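Local coordinates for pectate lyase (Cellvibrio cellulosa, PDB 1GXM), which cleaves polygalacturonate (pectate) by anti-beta-elimination, the chain here being the catalytic module of a longer family 10 polysaccharide lyase, at residues R96-R100 against D157-D163; N104-Q110 against R166-A170; A84-K88 against P153-V158. All coordinates share one frame; numbering follows the deposited sequence.

How the contacts relate
All three contacts lie in the helical part of the catalytic module. Contacts 1 and 2 join helix 93-109 to the start and the body of helix 161-181; their centres are about 12 Å apart, and Phe159 CE1 meets Phe167 CZ at 3.5 Å between them. Contact 3 joins helix 77-90 to the loop before helix 161-181. It is closer to contact 1, with centres about 8 Å apart, and shares Asp157 and Val158 with it; Val99 CG2 lies 3.4 Å from Ala84 N. Contacts 2 and 3 do not touch, their nearest atoms being about 7 Å apart. Glycerol, probably from the crystallisation liquor, is hydrogen-bonded to Arg100 O at contact 1, and to Arg166 NH1 at contact 2.

Contact 1: R96-R100 against D157-D163; sequences RDAVR and DVFSDND. Unlike the reference sequence in segment 157-163: Asn162 (reference Ser).
The Arg96 guanidinium has Asp157 O at its edge and Val158 O over one face; Arg100 CD lies on that same face, 3.3 Å above the plane and offset toward the rim. NE and NH2 both donate to Asp157 O, at 3.0 Å from Arg96 NE and 3.1 Å from Arg96 NH2; the first comes from above the carbonyl plane, the second within it. A chain extended from CG to NE, with chi1 at 175°, carries the group there. The Arg100 guanidinium has its polar partners at the edge: Val158 O, Asp163 OD2 and a water lie near its plane. NH1 bonds to Val158 O (3.0 Å, 162° at the hydrogen) and forms a salt bridge to Asp163 OD2 (2.7 Å) on the syn side, tilted 31° out of the carboxylate plane, while the water joins Arg100 NH2 to Asp163 OD1. Over the centre of the Phe159 ring sits Val158 CG2, which also meets Val99 CG1 at 3.8 Å.

Asp163 OD2 takes Arg100 NH1 and Ser160 N from opposite faces of its carboxylate. With Asp163 N bonding back to Ser160 OG, this is the capping box that starts helix 161-181. Arg100 thus shares an oxygen with the cap, and its positive charge would be expected to stabilise the carboxylate there.

Contact 2: N104-Q110 against R166-A170; sequences NFLVNSQ and RFKTA
Arg166 reaches across to Asn104, Val107 and Asn108 in a helix-helix packing between 93-109 and 161-181, within a domain that is probably of the alpha/alpha-toroid type, consistent with the family's place among the six-hairpin proteins. The axes of the segments 104-109 and 166-170 come within 10.4 Å, with 43° between their directions. Arg166 is extended from CG to NE, its chi1 of -171° setting CG opposite the backbone N, and this straight reach delivers the guanidinium to the neighbouring helix. There Arg166 NH1 donates to Asn104 OD1 at 2.8 Å, in the amide's carbonyl plane and on a lone pair. One turn later, Asn108 has CG anti to its carbonyl carbon instead, and its own OD1 takes a weak bond from Arg166 NH2. Both oxygens sit at the guanidinium edge, near its plane, while the amides themselves are rotated well away from that plane.

Between these polar ends, Val107 uses both branches. CG1 sits over a guanidinium face, 3.4 Å from Arg166 NE, while CG2 points to the edge of the Phe167 ring and to the methyl of Ala170. Phe167 also packs on helix 136-148, against Leu144, Ala147 and Ala148, which continues the apolar layer.

Further along, Gln110 stretches out beyond CG and lays its amide along Ala170. NE2 has a second acceptor, Gly114 O, outside the segments; across the contact, Gln110 NE2 donates to Ala170 O at 2.9 Å, nearly straight at 174°.

Contact 3: A84-K88 against P153-V158; sequences AEVYK and PFDTDV
Tyr87 and Asp157 cross at about a right angle along their side chains, yet ring and carboxylate planes are only 23° apart. Asp157 OD1 lies at the edge of the Tyr87 ring, in its plane, and Tyr87 OH donates to Asp157 OD1 at a very short 2.5 Å. Thr156 OG1 lies near the same edge, by CE2 and CD2. Lys88 runs obliquely past Thr156, its CG 3.7 Å from Thr156 CG2, and a turn at the last torsion (chi4 67°) swings NZ onto Asp155. The salt bridge, 2.8 Å from Lys88 NZ to Asp155 OD1, comes from the syn side, 28° out of the carboxylate plane; a water also joins NZ to Asp155 OD2.

The loop that leads from helix 136-148 to helix 161-181 is held here against helix 77-90, and inside it Thr156 OG1 accepts from Val158 N to make an ST turn. Thr156 OG1 also donates to a second, shared water, which in turn donates to Ala84 O and Pro153 O, so one water links the helix backbone to the loop.

Pro153, preceded by a cis peptide bond, sets its CG over the centre of the Phe154 ring, and Ala84 CB meets both: 3.7 Å to Pro153 CG and 3.5 Å to Phe154 CE1. Glu85, bent at chi2, passes Pro153 CB and pairs with Arg29.

Contact 1: R96-R100 against D157-D163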
loop_
_atom_site.group_PDB
_atom_site.type_symbol
_atom_site.label_atom_id
_atom_site.label_comp_id
_atom_site.label_asym_id
_atom_site.label_seq_id
_atom_site.Cartn_x
_atom_site.Cartn_y
_atom_site.Cartn_z
ATOM N N ARG A 96 -5.922 21.822 9.532
ATOM C CA ARG A 96 -4.730 21.477 10.305
ATOM C C ARG A 96 -5.086 20.531 11.437
ATOM O O ARG A 96 -4.405 19.532 11.672
ATOM C CB ARG A 96 -4.081 22.750 10.884
ATOM C CG ARG A 96 -2.892 22.517 11.824
ATOM C CD ARG A 96 -2.326 23.800 12.429
ATOM N NE ARG A 96 -1.116 23.492 13.178
ATOM C CZ ARG A 96 -1.080 23.085 14.447
ATOM N NH1 ARG A 96 -2.184 22.985 15.177
ATOM N NH2 ARG A 96 0.074 22.802 14.994
ATOM N N ASP A 97 -6.152 20.846 12.151
ATOM C CA ASP A 97 -6.568 20.040 13.291
ATOM C C ASP A 97 -6.897 18.627 12.829
ATOM O O ASP A 97 -6.583 17.659 13.494
ATOM C CB ASP A 97 -7.779 20.656 13.965
ATOM C CG ASP A 97 -7.463 21.962 14.646
ATOM O OD1 ASP A 97 -6.276 22.250 14.905
ATOM O OD2 ASP A 97 -8.366 22.761 14.944
ATOM N N ALA A 98 -7.561 18.528 11.700
ATOM C CA ALA A 98 -7.970 17.224 11.185
ATOM C C ALA A 98 -6.767 16.405 10.768
ATOM O O ALA A 98 -6.690 15.221 11.041
ATOM C CB ALA A 98 -8.874 17.398 10.020
ATOM N N VAL A 99 -5.828 17.041 10.091
ATOM C CA VAL A 99 -4.611 16.362 9.687
ATOM C C VAL A 99 -3.852 15.857 10.902
ATOM O O VAL A 99 -3.338 14.756 10.892
ATOM C CB VAL A 99 -3.702 17.285 8.857
ATOM C CG1 VAL A 99 -2.394 16.612 8.540
ATOM C CG2 VAL A 99 -4.377 17.641 7.562
ATOM N N ARG A 100 -3.761 16.658 11.956
ATOM C CA ARG A 100 -3.116 16.206 13.180
ATOM C C ARG A 100 -3.807 14.992 13.791
ATOM O O ARG A 100 -3.153 14.088 14.299
ATOM C CB ARG A 100 -3.018 17.360 14.169
ATOM C CG ARG A 100 -2.058 18.445 13.686
ATOM C CD ARG A 100 -2.050 19.701 14.546
ATOM N NE ARG A 100 -1.735 19.340 15.921
ATOM C CZ ARG A 100 -0.513 19.075 16.370
ATOM N NH1 ARG A 100 0.526 19.189 15.573
ATOM N NH2 ARG A 100 -0.324 18.699 17.630
ATOM N N ASP A 157 2.961 24.719 9.311
ATOM C CA ASP A 157 3.014 24.591 10.758
ATOM C C ASP A 157 2.069 23.508 11.297
ATOM O O ASP A 157 1.806 23.451 12.505
ATOM C CB ASP A 157 2.739 25.946 11.423
ATOM C CG ASP A 157 1.340 26.458 11.176
ATOM O OD1 ASP A 157 0.459 25.695 10.730
ATOM O OD2 ASP A 157 1.007 27.634 11.435
ATOM N N VAL A 158 1.577 22.642 10.410
ATOM C CA VAL A 158 0.719 21.528 10.804
ATOM C C VAL A 158 1.375 20.682 11.885
ATOM O O VAL A 158 0.720 20.262 12.816
ATOM C CB VAL A 158 0.246 20.685 9.587
ATOM C CG1 VAL A 158 1.393 20.037 8.824
ATOM C CG2 VAL A 158 -0.735 19.622 10.041
ATOM N N PHE A 159 2.678 20.458 11.757
ATOM C CA PHE A 159 3.412 19.643 12.694
ATOM C C PHE A 159 4.591 20.377 13.259
ATOM O O PHE A 159 5.192 21.214 12.588
ATOM C CB PHE A 159 3.893 18.378 11.989
ATOM C CG PHE A 159 2.771 17.499 11.510
ATOM C CD1 PHE A 159 1.754 17.120 12.373
ATOM C CD2 PHE A 159 2.738 17.059 10.211
ATOM C CE1 PHE A 159 0.722 16.303 11.938
ATOM C CE2 PHE A 159 1.690 16.231 9.764
ATOM C CZ PHE A 159 0.692 15.871 10.623
ATOM N N SER A 160 4.937 19.997 14.474
ATOM C CA SER A 160 6.131 20.462 15.160
ATOM C C SER A 160 7.268 19.470 15.005
ATOM O O SER A 160 7.085 18.359 14.505
ATOM C CB SER A 160 5.824 20.597 16.648
ATOM O OG SER A 160 5.649 19.319 17.232
ATOM N N ASP A 161 8.451 19.854 15.464
ATOM C CA ASP A 161 9.587 18.942 15.517
ATOM C C ASP A 161 9.281 17.688 16.337
ATOM O O ASP A 161 9.682 16.585 15.959
ATOM C CB ASP A 161 10.798 19.634 16.149
ATOM C CG ASP A 161 11.444 20.642 15.241
ATOM O OD1 ASP A 161 11.156 20.676 14.024
ATOM O OD2 ASP A 161 12.286 21.463 15.674
ATOM N N ASN A 162 8.599 17.859 17.464
ATOM C CA ASN A 162 8.239 16.733 18.320
ATOM C C ASN A 162 7.285 15.763 17.616
ATOM O O ASN A 162 7.412 14.549 17.746
ATOM C CB ASN A 162 7.654 17.214 19.647
ATOM C CG ASN A 162 8.718 17.780 20.574
ATOM O OD1 ASN A 162 9.925 17.557 20.380
ATOM N ND2 ASN A 162 8.274 18.506 21.598
ATOM N N ASP A 163 6.354 16.314 16.858
ATOM C CA ASP A 163 5.451 15.499 16.055
ATOM C C ASP A 163 6.241 14.729 15.037
ATOM O O ASP A 163 6.030 13.540 14.860
ATOM C CB ASP A 163 4.475 16.364 15.293
ATOM C CG ASP A 163 3.524 17.094 16.187
ATOM O OD1 ASP A 163 3.275 16.637 17.329
ATOM O OD2 ASP A 163 2.985 18.141 15.802
HETATM O O HOH W 1 2.153 18.180 19.214
#

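Contact 2: N104-Q110 against R166-A170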
loop_
_atom_site.group_PDB
_atom_site.type_symbol
_atom_site.label_atom_id
_atom_site.label_comp_id
_atom_site.label_asym_id
_atom_site.label_seq_id
_atom_site.Cartn_x
_atom_site.Cartn_y
_atom_site.Cartn_z
ATOM N N ASN A 104 -2.159 11.218 14.124
ATOM C CA ASN A 104 -2.228 10.585 15.421
ATOM C C ASN A 104 -2.900 9.231 15.306
ATOM O O ASN A 104 -2.475 8.266 15.916
ATOM C CB ASN A 104 -2.986 11.489 16.391
ATOM C CG ASN A 104 -2.996 10.970 17.803
ATOM O OD1 ASN A 104 -1.977 10.576 18.341
ATOM N ND2 ASN A 104 -4.169 10.984 18.420
ATOM N N PHE A 105 -3.988 9.179 14.540
ATOM C CA PHE A 105 -4.696 7.936 14.293
ATOM C C PHE A 105 -3.756 6.877 13.700
ATOM O O PHE A 105 -3.691 5.749 14.175
ATOM C CB PHE A 105 -5.845 8.169 13.330
ATOM C CG PHE A 105 -6.464 6.906 12.834
ATOM C CD1 PHE A 105 -7.380 6.216 13.614
ATOM C CD2 PHE A 105 -6.094 6.364 11.618
ATOM C CE1 PHE A 105 -7.915 5.018 13.175
ATOM C CE2 PHE A 105 -6.647 5.167 11.176
ATOM C CZ PHE A 105 -7.554 4.511 11.965
ATOM N N LEU A 106 -3.026 7.261 12.662
ATOM C CA LEU A 106 -2.134 6.306 12.019
ATOM C C LEU A 106 -1.104 5.776 12.994
ATOM O O LEU A 106 -0.875 4.578 13.086
ATOM C CB LEU A 106 -1.449 6.906 10.802
ATOM C CG LEU A 106 -2.318 7.231 9.591
ATOM C CD1 LEU A 106 -1.450 7.849 8.535
ATOM C CD2 LEU A 106 -2.982 5.995 9.024
ATOM N N VAL A 107 -0.493 6.674 13.770
ATOM C CA VAL A 107 0.496 6.226 14.731
ATOM C C VAL A 107 -0.134 5.405 15.855
ATOM O O VAL A 107 0.395 4.371 16.251
ATOM C CB VAL A 107 1.341 7.376 15.277
ATOM C CG1 VAL A 107 2.368 6.826 16.285
ATOM C CG2 VAL A 107 2.047 8.098 14.106
ATOM N N ASN A 108 -1.295 5.835 16.341
ATOM C CA ASN A 108 -2.000 5.081 17.376
ATOM C C ASN A 108 -2.344 3.674 16.945
ATOM O O ASN A 108 -2.356 2.748 17.756
ATOM C CB ASN A 108 -3.279 5.766 17.806
ATOM C CG ASN A 108 -3.034 6.942 18.705
ATOM O OD1 ASN A 108 -1.967 7.062 19.332
ATOM N ND2 ASN A 108 -4.023 7.825 18.787
ATOM N N SER A 109 -2.606 3.513 15.641
ATOM C CA SER A 109 -2.956 2.199 15.104
ATOM C C SER A 109 -1.790 1.247 15.020
ATOM O O SER A 109 -1.981 0.059 14.858
ATOM C CB SER A 109 -3.569 2.353 13.730
ATOM O OG SER A 109 -2.594 2.519 12.723
ATOM N N GLN A 110 -0.580 1.774 15.122
ATOM C CA GLN A 110 0.602 0.994 14.866
ATOM C C GLN A 110 0.915 0.044 16.010
ATOM O O GLN A 110 0.953 0.437 17.170
ATOM C CB GLN A 110 1.792 1.905 14.586
ATOM C CG GLN A 110 2.993 1.181 14.047
ATOM C CD GLN A 110 4.075 2.133 13.628
ATOM O OE1 GLN A 110 4.406 3.074 14.352
ATOM N NE2 GLN A 110 4.644 1.901 12.448
ATOM N N ARG A 166 7.934 11.745 16.402
ATOM C CA ARG A 166 7.019 10.646 16.577
ATOM C C ARG A 166 6.744 9.962 15.248
ATOM O O ARG A 166 6.690 8.754 15.184
ATOM C CB ARG A 166 5.710 11.112 17.161
ATOM C CG ARG A 166 4.809 9.964 17.550
ATOM C CD ARG A 166 3.586 10.436 18.257
ATOM N NE ARG A 166 2.658 9.357 18.582
ATOM C CZ ARG A 166 1.340 9.430 18.425
ATOM N NH1 ARG A 166 0.776 10.511 17.904
ATOM N NH2 ARG A 166 0.579 8.402 18.761
ATOM N N PHE A 167 6.592 10.747 14.204
ATOM C CA PHE A 167 6.364 10.181 12.870
ATOM C C PHE A 167 7.584 9.462 12.362
ATOM O O PHE A 167 7.451 8.412 11.768
ATOM C CB PHE A 167 5.948 11.236 11.867
ATOM C CG PHE A 167 4.722 12.001 12.255
ATOM C CD1 PHE A 167 3.790 11.464 13.114
ATOM C CD2 PHE A 167 4.524 13.274 11.782
ATOM C CE1 PHE A 167 2.680 12.177 13.494
ATOM C CE2 PHE A 167 3.408 14.001 12.154
ATOM C CZ PHE A 167 2.482 13.440 13.013
ATOM N N LYS A 168 8.778 10.004 12.597
ATOM C CA LYS A 168 9.983 9.306 12.200
ATOM C C LYS A 168 10.072 7.954 12.894
ATOM O O LYS A 168 10.428 6.949 12.282
ATOM C CB LYS A 168 11.238 10.122 12.497
ATOM C CG LYS A 168 12.463 9.440 11.976
ATOM C CD LYS A 168 13.704 10.251 12.139
ATOM C CE LYS A 168 14.899 9.466 11.630
ATOM N NZ LYS A 168 16.190 10.196 11.848
ATOM N N THR A 169 9.739 7.912 14.173
ATOM C CA THR A 169 9.738 6.674 14.929
ATOM C C THR A 169 8.746 5.683 14.295
ATOM O O THR A 169 9.059 4.528 14.097
ATOM C CB THR A 169 9.395 6.953 16.392
ATOM O OG1 THR A 169 10.483 7.699 16.971
ATOM C CG2 THR A 169 9.242 5.674 17.220
ATOM N N ALA A 170 7.551 6.146 13.958
ATOM C CA ALA A 170 6.551 5.267 13.339
ATOM C C ALA A 170 7.045 4.756 11.984
ATOM O O ALA A 170 6.865 3.597 11.649
ATOM C CB ALA A 170 5.245 6.011 13.182
#

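Contact 3: A84-K88 against P153-V158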
loop_
_atom_site.group_PDB
_atom_site.type_symbol
_atom_site.label_atom_id
_atom_site.label_comp_id
_atom_site.label_asym_id
_atom_site.label_seq_id
_atom_site.Cartn_x
_atom_site.Cartn_y
_atom_site.Cartn_z
ATOM N N ALA A 84 -4.328 18.335 4.209
ATOM C CA ALA A 84 -3.078 19.026 4.496
ATOM C C ALA A 84 -2.806 20.047 3.416
ATOM O O ALA A 84 -2.324 21.152 3.693
ATOM C CB ALA A 84 -1.921 18.039 4.620
ATOM N N GLU A 85 -3.088 19.666 2.177
ATOM C CA GLU A 85 -2.925 20.557 1.037
ATOM C C GLU A 85 -3.911 21.712 1.149
ATOM O O GLU A 85 -3.561 22.845 0.926
ATOM C CB GLU A 85 -3.116 19.807 -0.274
ATOM C CG GLU A 85 -3.036 20.683 -1.513
ATOM C CD GLU A 85 -1.648 21.228 -1.799
ATOM O OE1 GLU A 85 -0.660 20.702 -1.274
ATOM O OE2 GLU A 85 -1.530 22.206 -2.586
ATOM N N VAL A 86 -5.147 21.425 1.520
ATOM C CA VAL A 86 -6.133 22.481 1.722
ATOM C C VAL A 86 -5.677 23.439 2.802
ATOM O O VAL A 86 -5.820 24.653 2.640
ATOM C CB VAL A 86 -7.518 21.892 2.070
ATOM C CG1 VAL A 86 -8.480 22.993 2.496
ATOM C CG2 VAL A 86 -8.076 21.137 0.905
ATOM N N TYR A 87 -5.130 22.926 3.895
ATOM C CA TYR A 87 -4.584 23.771 4.938
ATOM C C TYR A 87 -3.441 24.637 4.411
ATOM O O TYR A 87 -3.365 25.843 4.697
ATOM C CB TYR A 87 -4.124 22.958 6.143
ATOM C CG TYR A 87 -3.517 23.845 7.192
ATOM C CD1 TYR A 87 -4.257 24.893 7.734
ATOM C CD2 TYR A 87 -2.216 23.669 7.618
ATOM C CE1 TYR A 87 -3.696 25.751 8.681
ATOM C CE2 TYR A 87 -1.656 24.502 8.578
ATOM C CZ TYR A 87 -2.403 25.553 9.098
ATOM O OH TYR A 87 -1.846 26.379 10.052
ATOM N N LYS A 88 -2.560 24.027 3.634
ATOM C CA LYS A 88 -1.422 24.721 3.057
ATOM C C LYS A 88 -1.905 25.834 2.142
ATOM O O LYS A 88 -1.351 26.938 2.170
ATOM C CB LYS A 88 -0.526 23.738 2.298
ATOM C CG LYS A 88 0.718 24.346 1.641
ATOM C CD LYS A 88 1.498 23.256 0.920
ATOM C CE LYS A 88 2.663 23.795 0.087
ATOM N NZ LYS A 88 3.727 24.385 0.921
ATOM N N PRO A 153 2.611 18.092 1.294
ATOM C CA PRO A 153 2.007 19.327 1.833
ATOM C C PRO A 153 2.224 19.594 3.317
ATOM O O PRO A 153 1.527 20.461 3.863
ATOM C CB PRO A 153 0.527 19.068 1.594
ATOM C CG PRO A 153 0.403 17.589 1.773
ATOM C CD PRO A 153 1.656 16.979 1.243
ATOM N N PHE A 154 3.158 18.896 3.948
ATOM C CA PHE A 154 3.365 18.962 5.395
ATOM C C PHE A 154 4.501 19.910 5.755
ATOM O O PHE A 154 5.050 19.854 6.863
ATOM C CB PHE A 154 3.651 17.570 5.948
ATOM C CG PHE A 154 2.604 16.563 5.571
ATOM C CD1 PHE A 154 1.341 16.615 6.148
ATOM C CD2 PHE A 154 2.862 15.586 4.633
ATOM C CE1 PHE A 154 0.355 15.688 5.795
ATOM C CE2 PHE A 154 1.876 14.655 4.283
ATOM C CZ PHE A 154 0.630 14.715 4.850
ATOM N N ASP A 155 4.822 20.798 4.824
ATOM C CA ASP A 155 5.857 21.832 5.069
ATOM C C ASP A 155 5.197 23.139 5.518
ATOM O O ASP A 155 5.527 24.235 5.051
ATOM C CB ASP A 155 6.759 22.041 3.847
ATOM C CG ASP A 155 6.005 22.486 2.616
ATOM O OD1 ASP A 155 4.759 22.359 2.555
ATOM O OD2 ASP A 155 6.589 22.981 1.634
ATOM N N THR A 156 4.255 22.993 6.438
ATOM C CA THR A 156 3.543 24.095 7.058
ATOM C C THR A 156 3.702 23.935 8.552
ATOM O O THR A 156 4.441 23.088 9.034
ATOM C CB THR A 156 2.051 24.070 6.684
ATOM O OG1 THR A 156 1.440 22.882 7.206
ATOM C CG2 THR A 156 1.848 23.951 5.182
ATOM N N ASP A 157 2.961 24.719 9.311
ATOM C CA ASP A 157 3.014 24.591 10.758
ATOM C C ASP A 157 2.069 23.508 11.297
ATOM O O ASP A 157 1.806 23.451 12.505
ATOM C CB ASP A 157 2.739 25.946 11.423
ATOM C CG ASP A 157 1.340 26.458 11.176
ATOM O OD1 ASP A 157 0.459 25.695 10.730
ATOM O OD2 ASP A 157 1.007 27.634 11.435
ATOM N N VAL A 158 1.577 22.642 10.410
ATOM C CA VAL A 158 0.719 21.528 10.804
ATOM C C VAL A 158 1.375 20.682 11.885
ATOM O O VAL A 158 0.720 20.262 12.816
ATOM C CB VAL A 158 0.246 20.685 9.587
ATOM C CG1 VAL A 158 1.393 20.037 8.824
ATOM C CG2 VAL A 158 -0.735 19.622 10.041
HETATM O O HOH W 2 -0.240 21.257 5.700
HETATM O O HOH W 3 6.008 23.531 -0.746
#